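Secreted hemophore CSA2 (PDB 4Y7S) binds heme as a secreted protein and helps Candida albicans use iron from human hemoglobin during hyphal growth. Local coordinates at residues A[14-19]-A[36-41]. Numbering follows the deposited sequence.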
# COMPACT_ATOMS: atom_id res chain seq x y z
N SER A 14 7.37 -19.99 -12.72
CA SER A 14 8.71 -20.44 -12.31
C SER A 14 9.22 -19.60 -11.15
O SER A 14 9.72 -20.12 -10.17
CB SER A 14 9.68 -20.34 -13.49
OG SER A 14 9.18 -21.06 -14.60
N ILE A 15 9.10 -18.28 -11.28
CA ILE A 15 9.47 -17.34 -10.24
C ILE A 15 8.18 -16.74 -9.68
O ILE A 15 7.75 -17.06 -8.58
CB ILE A 15 10.40 -16.23 -10.78
CG1 ILE A 15 11.69 -16.83 -11.36
CG2 ILE A 15 10.73 -15.21 -9.69
CD1 ILE A 15 12.55 -15.79 -12.12
N ASN A 16 7.57 -15.85 -10.45
CA ASN A 16 6.23 -15.35 -10.16
C ASN A 16 5.61 -14.77 -11.43
O ASN A 16 6.27 -14.69 -12.46
CB ASN A 16 6.26 -14.32 -9.02
CG ASN A 16 7.11 -13.09 -9.33
OD1 ASN A 16 6.83 -12.35 -10.26
ND2 ASN A 16 8.14 -12.85 -8.52
N GLY A 17 4.34 -14.39 -11.37
CA GLY A 17 3.61 -13.95 -12.55
C GLY A 17 4.15 -12.69 -13.20
O GLY A 17 3.96 -12.49 -14.40
N PHE A 18 4.82 -11.85 -12.43
CA PHE A 18 5.44 -10.64 -12.96
C PHE A 18 6.80 -10.96 -13.56
O PHE A 18 7.06 -10.66 -14.72
CB PHE A 18 5.57 -9.60 -11.85
CG PHE A 18 6.34 -8.34 -12.23
CD1 PHE A 18 5.76 -7.35 -13.01
CD2 PHE A 18 7.63 -8.13 -11.75
CE1 PHE A 18 6.47 -6.18 -13.34
CE2 PHE A 18 8.35 -6.96 -12.07
CZ PHE A 18 7.75 -5.98 -12.86
N ALA A 19 7.67 -11.57 -12.76
CA ALA A 19 9.00 -11.96 -13.20
C ALA A 19 9.02 -12.83 -14.45
O ALA A 19 9.85 -12.60 -15.33
CB ALA A 19 9.71 -12.69 -12.07
N GLN A 36 11.53 -11.00 -5.78
CA GLN A 36 10.88 -10.57 -4.55
C GLN A 36 9.76 -11.55 -4.15
O GLN A 36 8.98 -11.99 -4.99
CB GLN A 36 10.33 -9.16 -4.77
CG GLN A 36 9.61 -8.52 -3.61
CD GLN A 36 10.58 -8.10 -2.54
OE1 GLN A 36 11.74 -7.76 -2.85
NE2 GLN A 36 10.12 -8.06 -1.28
N SER A 37 9.70 -11.89 -2.87
CA SER A 37 8.64 -12.78 -2.38
C SER A 37 7.26 -12.18 -2.57
O SER A 37 7.06 -11.00 -2.36
CB SER A 37 8.86 -13.09 -0.90
OG SER A 37 7.74 -13.80 -0.41
N THR A 38 6.29 -13.01 -2.94
CA THR A 38 4.91 -12.56 -3.11
C THR A 38 4.04 -12.83 -1.88
O THR A 38 2.84 -12.55 -1.88
CB THR A 38 4.26 -13.24 -4.33
OG1 THR A 38 4.27 -14.65 -4.14
CG2 THR A 38 5.03 -12.92 -5.58
N SER A 39 4.66 -13.35 -0.83
CA SER A 39 3.94 -13.82 0.35
C SER A 39 3.28 -12.71 1.18
O SER A 39 2.33 -12.97 1.91
CB SER A 39 4.91 -14.63 1.22
OG SER A 39 5.97 -13.82 1.70
N SER A 40 3.75 -11.47 1.05
CA SER A 40 3.16 -10.34 1.76
C SER A 40 2.08 -9.65 0.92
O SER A 40 1.61 -8.57 1.26
CB SER A 40 4.23 -9.33 2.16
OG SER A 40 5.13 -9.89 3.10
N THR A 41 1.68 -10.30 -0.18
CA THR A 41 0.64 -9.75 -1.04
C THR A 41 -0.62 -10.61 -0.94
O THR A 41 -0.56 -11.76 -0.50
CB THR A 41 1.05 -9.69 -2.52
OG1 THR A 41 1.00 -11.00 -3.09
CG2 THR A 41 2.44 -9.12 -2.71
O HOH W 1 8.65 -14.48 -6.05
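The side-chain amide of Asn16 has the methyl of Thr38 on one side of its plane, displaced toward the root of the side chain, with Thr38 CG2 3.9 Å from Asn16 CB. Ala19 N approaches the amide oxygen from the opposite side of the plane, tilted 35° from it, and a water stands at the NH2 end, on ND2. In the helical basket of the CFEM domain, this contact joins two loops, one before and one after helix 19-22.

Asn16 caps the turn that leads into that helix. Its CG is held between the backbone N and carbonyl carbon (chi1 61°), which folds the amide back over the turn. Asn16 OD1 accepts a nearly straight bond from Ala19 N (2.8 Å) and a weak, bent one from Phe18 N. Asparagine suits the place because its short side chain offers a carbonyl to these amides and an NH2 group to the other loop. Asn16 ND2 donates to Val34 O and to the water, 3.0 Å away. That water donates to Gln36 O at 2.7 Å. The direct approach from Asn16 ND2 to Gln36 O is longer, 3.7 Å. With both amide ends engaged, the rotation of the group is fixed. Gln36 serves here through its backbone; its long side chain leads away onto Phe57 and Ala60 of helix 55-68.

Threonine gives the second loop a methyl for the packing and a branched side chain that also meets Tyr45, Leu51 and Phe57. The side chain of Thr38 lies about 8 Å from that of Asp47, the axial ligand of the heme iron, and about 11 Å from the heme, so Thr38 itself stands back from the iron. Thr38 opens a type I turn closed by Thr41, and Thr38 O takes two bonds: from Thr41 N, and from Thr41 OG1 on a lone pair in the carbonyl plane, at 2.7 Å.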